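Local coordinates for NikO protein (Streptomyces tendae, PDB 4FQD) that is an enolpyruvyl transferase of the EPSP synthase family, MurA subfamily, and is essential in nikkomycin biosynthesis, at residues Phe69-His75 against Val87-Asp93; His214-Lys218 against Ser336-Phe340; Pro400-Ala406 against Gly424-Asn430. The protein carries 4 engineered substitutions. One frame throughout, in Å; residues are numbered along the deposited sequence.

The three contacts sample the two-domain inverse barrel of the enolpyruvyl transferases. Contact 1 joins the end of a helix to a hairpin in one domain, and contact 3 pairs two parallel strands in the other; their centres are 43 Å apart and each lies 25 Å from the centre of the chain. Contact 2 is the more central, 13 Å from it, and joins a loop of each domain. Its centre is 32 Å from that of contact 1 and 34 Å from that of contact 3. In this family the substrates bind in the cleft between the domains, so contact 2 probably lies nearest to it, whereas contacts 1 and 3 belong to the domain frameworks.

Contact 1. Residues Phe69-His75 against Val87-Asp93; sequences FRAAGAH and VDASAWD
Trp92 drives an edge of its indole into the face of Phe69. Atom CZ3 of Trp92 sits over the centre of the Phe69 ring, 3.6 Å from Phe69 CE1, and the two planes stand at 76°, a T-shaped pair. Val87 CG1 lies over the opposite face of the same phenyl ring, toward its rim, and Val87 CB comes within 3.6 Å of Phe69 CE2, leaving the ring held between a tryptophan edge and a branched aliphatic chain. Trp92 points CG away from its own backbone N (chi1 -161°), which carries the indole against the residues that end the helix. There the methyl of Ala72 lies over the indole face as a CH-pi contact, with Ala72 CB 3.5 Å from Trp92 CE2, and Ala74 CB adds a second methyl 3.7 Å from Trp92 CE3. Val41 of helix 34-44 and Leu115 of helix 112-118 close in on Phe69 and Trp92 respectively.

The outer side is looser and mostly backbone. His75 and Asp88 form an antiparallel hydrogen-bonded pair, His75 N to Asp88 O at 2.9 Å and Asp88 N to His75 O at 3.0 Å, and their CB atoms lie side by side on the same sheet face. Beyond it the Asp88 carboxylate turns away and accepts Ser90 N in an Asx turn, leading into the type I turn Ala89-Trp92. At the other end Asp93 N reaches Ala72 O at 3.2 Å with a nearly straight bond, beside the exposed Gly73 and Ala91.

Gly73, at positive phi, is the C-prime residue of a Schellman motif that ends helix 60-71; the chain then enters the hairpin of strands 75-79 and 84-88, an arrangement in which a helix packs against one face of the sheet it leads into, as in the inverse barrel of this family.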
loop_
_atom_site.group_PDB
_atom_site.type_symbol
_atom_site.label_atom_id
_atom_site.label_comp_id
_atom_site.label_asym_id
_atom_site.label_seq_id
_atom_site.Cartn_x
_atom_site.Cartn_y
_atom_site.Cartn_z
ATOM N N PHE A 69 15.764 -19.530 32.864
ATOM C CA PHE A 69 16.265 -18.798 34.023
ATOM C C PHE A 69 16.754 -19.738 35.123
ATOM O O PHE A 69 17.877 -19.606 35.609
ATOM C CB PHE A 69 15.185 -17.864 34.572
ATOM C CG PHE A 69 15.269 -16.460 34.045
ATOM C CD1 PHE A 69 15.142 -16.203 32.691
ATOM C CD2 PHE A 69 15.466 -15.395 34.909
ATOM C CE1 PHE A 69 15.219 -14.911 32.206
ATOM C CE2 PHE A 69 15.544 -14.100 34.430
ATOM C CZ PHE A 69 15.420 -13.857 33.076
ATOM N N ARG A 70 15.909 -20.689 35.506
ATOM C CA ARG A 70 16.249 -21.633 36.566
ATOM C C ARG A 70 17.402 -22.552 36.171
ATOM O O ARG A 70 18.190 -22.970 37.019
ATOM C CB ARG A 70 15.025 -22.462 36.963
ATOM C CG ARG A 70 13.915 -21.657 37.620
ATOM C CD ARG A 70 12.785 -22.559 38.090
ATOM N NE ARG A 70 12.168 -23.287 36.985
ATOM C CZ ARG A 70 11.102 -22.863 36.315
ATOM N NH1 ARG A 70 10.528 -21.711 36.640
ATOM N NH2 ARG A 70 10.607 -23.590 35.323
ATOM N N ALA A 71 17.500 -22.859 34.881
ATOM C CA ALA A 71 18.562 -23.725 34.381
ATOM C C ALA A 71 19.919 -23.032 34.450
ATOM O O ALA A 71 20.960 -23.689 34.486
ATOM C CB ALA A 71 18.262 -24.169 32.956
ATOM N N ALA A 72 19.901 -21.703 34.466
ATOM C CA ALA A 72 21.131 -20.922 34.527
ATOM C C ALA A 72 21.443 -20.494 35.956
ATOM O O ALA A 72 22.322 -19.665 36.189
ATOM C CB ALA A 72 21.035 -19.707 33.615
ATOM N N GLY A 73 20.714 -21.062 36.911
ATOM C CA GLY A 73 20.931 -20.764 38.315
ATOM C C GLY A 73 20.174 -19.540 38.792
ATOM O O GLY A 73 20.250 -19.172 39.966
ATOM N N ALA A 74 19.439 -18.906 37.882
ATOM C CA ALA A 74 18.667 -17.716 38.219
ATOM C C ALA A 74 17.298 -18.083 38.784
ATOM O O ALA A 74 17.004 -19.257 39.010
ATOM C CB ALA A 74 18.521 -16.812 37.003
ATOM N N HIS A 75 16.464 -17.073 39.006
ATOM C CA HIS A 75 15.147 -17.279 39.596
ATOM C C HIS A 75 14.021 -16.982 38.609
ATOM O O HIS A 75 14.098 -16.022 37.841
ATOM C CB HIS A 75 14.988 -16.411 40.846
ATOM C CG HIS A 75 13.612 -16.446 41.436
ATOM N ND1 HIS A 75 12.602 -15.606 41.021
ATOM C CD2 HIS A 75 13.080 -17.220 42.411
ATOM C CE1 HIS A 75 11.506 -15.862 41.711
ATOM N NE2 HIS A 75 11.769 -16.837 42.564
ATOM N N VAL A 87 10.881 -12.864 37.896
ATOM C CA VAL A 87 12.209 -13.341 37.528
ATOM C C VAL A 87 13.297 -12.543 38.239
ATOM O O VAL A 87 13.068 -11.414 38.674
ATOM C CB VAL A 87 12.438 -13.252 36.007
ATOM C CG1 VAL A 87 11.486 -14.181 35.266
ATOM C CG2 VAL A 87 12.275 -11.816 35.532
ATOM N N ASP A 88 14.479 -13.140 38.358
ATOM C CA ASP A 88 15.620 -12.478 38.981
ATOM C C ASP A 88 16.916 -13.088 38.455
ATOM O O ASP A 88 17.197 -14.264 38.686
ATOM C CB ASP A 88 15.555 -12.607 40.504
ATOM C CG ASP A 88 16.448 -11.604 41.216
ATOM O OD1 ASP A 88 17.354 -11.038 40.568
ATOM O OD2 ASP A 88 16.244 -11.382 42.428
ATOM N N ALA A 89 17.701 -12.280 37.751
ATOM C CA ALA A 89 18.930 -12.762 37.129
ATOM C C ALA A 89 20.163 -12.454 37.972
ATOM O O ALA A 89 21.278 -12.415 37.456
ATOM C CB ALA A 89 19.080 -12.172 35.735
ATOM N N SER A 90 19.959 -12.241 39.268
ATOM C CA SER A 90 21.057 -11.914 40.173
ATOM C C SER A 90 22.082 -13.041 40.263
ATOM O O SER A 90 23.284 -12.808 40.140
ATOM C CB SER A 90 20.522 -11.591 41.570
ATOM O OG SER A 90 19.593 -10.524 41.528
ATOM N N ALA A 91 21.600 -14.262 40.474
ATOM C CA ALA A 91 22.479 -15.413 40.658
ATOM C C ALA A 91 22.751 -16.155 39.352
ATOM O O ALA A 91 23.114 -17.332 39.364
ATOM C CB ALA A 91 21.898 -16.361 41.697
ATOM N N TRP A 92 22.573 -15.462 38.232
ATOM C CA TRP A 92 22.834 -16.039 36.919
ATOM C C TRP A 92 24.323 -16.343 36.773
ATOM O O TRP A 92 25.147 -15.430 36.730
ATOM C CB TRP A 92 22.391 -15.068 35.823
ATOM C CG TRP A 92 22.197 -15.700 34.476
ATOM C CD1 TRP A 92 23.133 -16.366 33.739
ATOM C CD2 TRP A 92 20.995 -15.704 33.696
ATOM N NE1 TRP A 92 22.585 -16.796 32.556
ATOM C CE2 TRP A 92 21.274 -16.400 32.504
ATOM C CE3 TRP A 92 19.709 -15.191 33.893
ATOM C CZ2 TRP A 92 20.314 -16.596 31.511
ATOM C CZ3 TRP A 92 18.757 -15.386 32.906
ATOM C CH2 TRP A 92 19.066 -16.084 31.731
ATOM N N ASP A 93 24.668 -17.626 36.705
ATOM C CA ASP A 93 26.070 -18.021 36.592
ATOM C C ASP A 93 26.484 -18.267 35.145
ATOM O O ASP A 93 25.795 -17.853 34.215
ATOM C CB ASP A 93 26.371 -19.247 37.466
ATOM C CG ASP A 93 25.532 -20.457 37.096
ATOM O OD1 ASP A 93 25.448 -20.800 35.898
ATOM O OD2 ASP A 93 24.958 -21.077 38.015
#

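Contact 2. Residues His214-Lys218 against Ser336-Phe340; sequences HPYLK and SRGVF
The irregular loops 214-218 and 336-340 come no nearer than 7.0 Å between Leu217 CA and Arg337 CA, and side chains and waters bridge the gap. Lys218, its chain bent at chi2 (-57°) and chi4 (65°), lays CG and CD along the Phe340 rim and brings NZ over the ring face, 3.4 Å from the centroid of Phe340, a cation-pi contact. The same NZ donates to Gly338 O at 2.9 Å, and to a water that donates to Ser336 O and also bonds Tyr216 OH. A methionine in its place would probably leave the Gly338 carbonyl and this water without their donor, and the Phe340 face without its cation. Lys218 is the N-cap residue of helix 219-231, so the contact ties the start of that helix to the facing domain across the cleft of the EPSP synthase fold. A second water accepts from Leu217 N and donates to Ser336 O. Farther along, Arg337 extends so that Leu217 CD1 covers one face of its guanidinium, 3.7 Å from Arg337 CZ. Its NH2 makes a weak, bent bond to Pro215 O (127° at the hydrogen); Glu241 forms a salt bridge with the same nitrogen, and Tyr192 OH is also hydrogen-bonded to it.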
loop_
_atom_site.group_PDB
_atom_site.type_symbol
_atom_site.label_atom_id
_atom_site.label_comp_id
_atom_site.label_asym_id
_atom_site.label_seq_id
_atom_site.Cartn_x
_atom_site.Cartn_y
_atom_site.Cartn_z
ATOM N N HIS A 214 16.199 6.442 14.270
ATOM C CA HIS A 214 14.996 5.871 13.659
ATOM C C HIS A 214 14.620 4.513 14.249
ATOM O O HIS A 214 14.650 3.501 13.548
ATOM C CB HIS A 214 15.165 5.746 12.143
ATOM C CG HIS A 214 15.575 7.018 11.468
ATOM N ND1 HIS A 214 16.851 7.237 11.003
ATOM C CD2 HIS A 214 14.871 8.141 11.183
ATOM C CE1 HIS A 214 16.921 8.437 10.458
ATOM N NE2 HIS A 214 15.734 9.009 10.555
ATOM N N PRO A 215 14.253 4.485 15.539
ATOM C CA PRO A 215 13.987 3.209 16.211
ATOM C C PRO A 215 12.589 2.661 15.936
ATOM O O PRO A 215 11.704 3.392 15.489
ATOM C CB PRO A 215 14.116 3.577 17.688
ATOM C CG PRO A 215 13.648 4.990 17.743
ATOM C CD PRO A 215 14.076 5.632 16.447
ATOM N N TYR A 216 12.411 1.371 16.200
ATOM C CA TYR A 216 11.104 0.730 16.151
ATOM C C TYR A 216 10.256 1.344 17.261
ATOM O O TYR A 216 10.770 1.632 18.342
ATOM C CB TYR A 216 11.271 -0.774 16.358
ATOM C CG TYR A 216 10.045 -1.606 16.065
ATOM C CD1 TYR A 216 9.598 -1.790 14.762
ATOM C CD2 TYR A 216 9.352 -2.236 17.090
ATOM C CE1 TYR A 216 8.482 -2.563 14.493
ATOM C CE2 TYR A 216 8.241 -3.011 16.831
ATOM C CZ TYR A 216 7.810 -3.170 15.532
ATOM O OH TYR A 216 6.700 -3.941 15.276
ATOM N N LEU A 217 8.967 1.546 17.003
ATOM C CA LEU A 217 8.150 2.383 17.884
ATOM C C LEU A 217 6.978 1.691 18.584
ATOM O O LEU A 217 6.287 2.312 19.392
ATOM C CB LEU A 217 7.639 3.603 17.115
ATOM C CG LEU A 217 8.723 4.538 16.577
ATOM C CD1 LEU A 217 8.115 5.597 15.672
ATOM C CD2 LEU A 217 9.493 5.179 17.725
ATOM N N LYS A 218 6.748 0.420 18.278
ATOM C CA LYS A 218 5.654 -0.320 18.902
ATOM C C LYS A 218 5.967 -0.609 20.373
ATOM O O LYS A 218 7.136 -0.600 20.764
ATOM C CB LYS A 218 5.391 -1.618 18.134
ATOM C CG LYS A 218 4.980 -1.401 16.686
ATOM C CD LYS A 218 3.748 -0.515 16.595
ATOM C CE LYS A 218 3.296 -0.329 15.156
ATOM N NZ LYS A 218 2.849 -1.608 14.540
ATOM N N SER A 336 6.370 -1.932 9.366
ATOM C CA SER A 336 6.921 -1.806 10.711
ATOM C C SER A 336 6.336 -0.620 11.473
ATOM O O SER A 336 5.997 -0.734 12.651
ATOM C CB SER A 336 8.445 -1.692 10.651
ATOM O OG SER A 336 9.019 -2.828 10.026
ATOM N N ARG A 337 6.218 0.519 10.797
ATOM C CA ARG A 337 5.623 1.701 11.408
ATOM C C ARG A 337 4.177 1.876 10.961
ATOM O O ARG A 337 3.695 2.996 10.797
ATOM C CB ARG A 337 6.442 2.951 11.085
ATOM C CG ARG A 337 7.844 2.925 11.662
ATOM C CD ARG A 337 8.459 4.309 11.671
ATOM N NE ARG A 337 9.727 4.332 12.393
ATOM C CZ ARG A 337 10.360 5.443 12.750
ATOM N NH1 ARG A 337 9.841 6.627 12.456
ATOM N NH2 ARG A 337 11.510 5.370 13.406
ATOM N N GLY A 338 3.490 0.756 10.766
ATOM C CA GLY A 338 2.093 0.772 10.382
ATOM C C GLY A 338 1.360 -0.451 10.897
ATOM O O GLY A 338 1.547 -0.860 12.043
ATOM N N VAL A 339 0.525 -1.035 10.044
ATOM C CA VAL A 339 -0.242 -2.220 10.404
ATOM C C VAL A 339 0.673 -3.416 10.641
ATOM O O VAL A 339 1.570 -3.689 9.842
ATOM C CB VAL A 339 -1.262 -2.576 9.307
ATOM C CG1 VAL A 339 -2.060 -3.811 9.698
ATOM C CG2 VAL A 339 -2.187 -1.400 9.051
ATOM N N PHE A 340 0.445 -4.121 11.745
ATOM C CA PHE A 340 1.211 -5.321 12.065
ATOM C C PHE A 340 1.054 -6.388 10.990
ATOM O O PHE A 340 0.030 -6.459 10.312
ATOM C CB PHE A 340 0.781 -5.895 13.415
ATOM C CG PHE A 340 1.454 -5.252 14.590
ATOM C CD1 PHE A 340 2.780 -5.529 14.879
ATOM C CD2 PHE A 340 0.758 -4.387 15.418
ATOM C CE1 PHE A 340 3.403 -4.945 15.963
ATOM C CE2 PHE A 340 1.376 -3.800 16.503
ATOM C CZ PHE A 340 2.700 -4.080 16.778
HETATM O O HOH W 1 4.574 -3.128 13.466
HETATM O O HOH W 2 7.285 0.965 14.682
#

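Contact 3. Residues Pro400-Ala406 against Gly424-Asn430; sequences PGTDLRA and GRTTLRN
Backbone hydrogen bonds carry this contact, joining strands 402-405 and 425-429 in parallel as the two outer parts of a beta-alpha-beta unit whose crossover is helix 409-419. Thr427 N donates to Thr402 O at 3.1 Å in an almost perfectly straight bond (178°), and Leu404 N returns one to Thr427 O at 2.7 Å. The pattern continues with Arg429 N to Leu404 O, 3.0 Å, and Ala406 N to Arg429 O, 3.1 Å; a water also donates to Leu404 O. At the Gly401 end, Gly401 N also bonds Arg425 O.

One face of the sheet carries Asp403, Arg405, Thr427 and Arg429. The two arginines stand next to each other, with Arg405 NH1 only 4.0 Å from Arg429 NE; Glu13 touches the Arg429 side chain and might offset some of this like charge. Arg425 has its own mate in Glu17 of the neighbouring strand 14-19.

The other face, with Thr402, Leu404, Thr426 and Leu428, is turned to helices. Leu428, with CG anti to the backbone N (chi1 176°), sets CD1 3.8 Å from Leu404 CB, and both leucines pack on Leu415 of helix 409-419, while Leu404 also meets Leu378 of helix 372-378.

At the far end Asn430 OD1 lies over one face of the Arg405 guanidinium, 3.0 Å from Arg405 NH2, with amide and guanidinium planes 62° apart and no N-H aimed well enough for a bond.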
loop_
_atom_site.group_PDB
_atom_site.type_symbol
_atom_site.label_atom_id
_atom_site.label_comp_id
_atom_site.label_asym_id
_atom_site.label_seq_id
_atom_site.Cartn_x
_atom_site.Cartn_y
_atom_site.Cartn_z
ATOM N N PRO A 400 -18.643 -26.316 3.618
ATOM C CA PRO A 400 -18.350 -27.260 4.698
ATOM C C PRO A 400 -17.686 -28.533 4.179
ATOM O O PRO A 400 -17.569 -28.724 2.968
ATOM C CB PRO A 400 -19.740 -27.591 5.230
ATOM C CG PRO A 400 -20.594 -27.564 4.002
ATOM C CD PRO A 400 -20.003 -26.514 3.083
ATOM N N GLY A 401 -17.254 -29.393 5.097
ATOM C CA GLY A 401 -16.688 -30.681 4.738
ATOM C C GLY A 401 -15.281 -30.610 4.177
ATOM O O GLY A 401 -14.900 -31.425 3.338
ATOM N N THR A 402 -14.504 -29.638 4.643
ATOM C CA THR A 402 -13.133 -29.470 4.175
ATOM C C THR A 402 -12.114 -29.852 5.243
ATOM O O THR A 402 -12.446 -29.956 6.425
ATOM C CB THR A 402 -12.865 -28.019 3.733
ATOM O OG1 THR A 402 -13.125 -27.128 4.825
ATOM C CG2 THR A 402 -13.757 -27.646 2.557
ATOM N N ASP A 403 -10.874 -30.065 4.814
ATOM C CA ASP A 403 -9.774 -30.345 5.730
ATOM C C ASP A 403 -8.719 -29.252 5.641
ATOM O O ASP A 403 -7.912 -29.229 4.711
ATOM C CB ASP A 403 -9.138 -31.701 5.422
ATOM C CG ASP A 403 -10.045 -32.861 5.766
ATOM O OD1 ASP A 403 -10.229 -33.135 6.971
ATOM O OD2 ASP A 403 -10.565 -33.506 4.833
ATOM N N LEU A 404 -8.728 -28.349 6.615
ATOM C CA LEU A 404 -7.831 -27.199 6.596
ATOM C C LEU A 404 -6.521 -27.472 7.325
ATOM O O LEU A 404 -6.507 -28.055 8.408
ATOM C CB LEU A 404 -8.524 -25.971 7.194
ATOM C CG LEU A 404 -9.287 -25.051 6.235
ATOM C CD1 LEU A 404 -10.236 -25.827 5.344
ATOM C CD2 LEU A 404 -10.048 -23.995 7.013
ATOM N N ARG A 405 -5.418 -27.046 6.719
ATOM C CA ARG A 405 -4.104 -27.186 7.335
ATOM C C ARG A 405 -3.509 -25.820 7.653
ATOM O O ARG A 405 -3.384 -24.967 6.774
ATOM C CB ARG A 405 -3.159 -27.968 6.421
ATOM C CG ARG A 405 -1.734 -28.046 6.945
ATOM C CD ARG A 405 -0.803 -28.705 5.942
ATOM N NE ARG A 405 0.575 -28.739 6.422
ATOM C CZ ARG A 405 1.063 -29.684 7.219
ATOM N NH1 ARG A 405 0.282 -30.672 7.631
ATOM N NH2 ARG A 405 2.330 -29.640 7.609
ATOM N N ALA A 406 -3.142 -25.618 8.914
ATOM C CA ALA A 406 -2.530 -24.366 9.339
ATOM C C ALA A 406 -1.038 -24.366 9.032
ATOM O O ALA A 406 -0.353 -25.365 9.239
ATOM C CB ALA A 406 -2.766 -24.137 10.820
ATOM N N GLY A 424 -21.529 -25.977 8.974
ATOM C CA GLY A 424 -21.233 -27.371 8.703
ATOM C C GLY A 424 -19.986 -27.838 9.427
ATOM O O GLY A 424 -19.502 -27.168 10.339
ATOM N N ARG A 425 -19.459 -28.987 9.017
ATOM C CA ARG A 425 -18.284 -29.555 9.667
ATOM C C ARG A 425 -16.996 -29.198 8.930
ATOM O O ARG A 425 -16.925 -29.278 7.702
ATOM C CB ARG A 425 -18.414 -31.075 9.792
ATOM C CG ARG A 425 -17.521 -31.684 10.865
ATOM C CD ARG A 425 -17.630 -33.201 10.888
ATOM N NE ARG A 425 -16.735 -33.829 9.922
ATOM C CZ ARG A 425 -15.601 -34.445 10.242
ATOM N NH1 ARG A 425 -15.222 -34.526 11.511
ATOM N NH2 ARG A 425 -14.848 -34.986 9.294
ATOM N N THR A 426 -15.982 -28.803 9.692
ATOM C CA THR A 426 -14.671 -28.489 9.138
ATOM C C THR A 426 -13.584 -29.008 10.072
ATOM O O THR A 426 -13.693 -28.884 11.292
ATOM C CB THR A 426 -14.485 -26.970 8.948
ATOM O OG1 THR A 426 -15.552 -26.450 8.143
ATOM C CG2 THR A 426 -13.154 -26.666 8.275
ATOM N N THR A 427 -12.541 -29.597 9.499
ATOM C CA THR A 427 -11.413 -30.065 10.291
ATOM C C THR A 427 -10.202 -29.162 10.094
ATOM O O THR A 427 -9.943 -28.684 8.989
ATOM C CB THR A 427 -11.035 -31.516 9.947
ATOM O OG1 THR A 427 -10.772 -31.622 8.544
ATOM C CG2 THR A 427 -12.168 -32.462 10.318
ATOM N N LEU A 428 -9.468 -28.927 11.176
ATOM C CA LEU A 428 -8.269 -28.101 11.133
ATOM C C LEU A 428 -7.120 -28.788 11.862
ATOM O O LEU A 428 -7.255 -29.174 13.024
ATOM C CB LEU A 428 -8.541 -26.732 11.761
ATOM C CG LEU A 428 -7.348 -25.779 11.869
ATOM C CD1 LEU A 428 -6.804 -25.430 10.490
ATOM C CD2 LEU A 428 -7.734 -24.522 12.633
ATOM N N ARG A 429 -5.993 -28.946 11.176
ATOM C CA ARG A 429 -4.810 -29.534 11.798
ATOM C C ARG A 429 -3.646 -28.552 11.857
ATOM O O ARG A 429 -3.738 -27.438 11.338
ATOM C CB ARG A 429 -4.394 -30.827 11.097
ATOM C CG ARG A 429 -4.140 -30.704 9.608
ATOM C CD ARG A 429 -3.785 -32.066 9.035
ATOM N NE ARG A 429 -3.511 -32.019 7.604
ATOM C CZ ARG A 429 -4.420 -32.244 6.661
ATOM N NH1 ARG A 429 -5.670 -32.531 6.994
ATOM N NH2 ARG A 429 -4.077 -32.184 5.382
ATOM N N ASN A 430 -2.556 -28.984 12.487
ATOM C CA ASN A 430 -1.422 -28.114 12.787
ATOM C C ASN A 430 -1.848 -26.909 13.617
ATOM O O ASN A 430 -1.330 -25.807 13.449
ATOM C CB ASN A 430 -0.699 -27.668 11.513
ATOM C CG ASN A 430 0.169 -28.759 10.923
ATOM O OD1 ASN A 430 0.990 -28.506 10.045
ATOM N ND2 ASN A 430 -0.013 -29.984 11.402
HETATM O O HOH W 3 -7.494 -30.873 8.619
#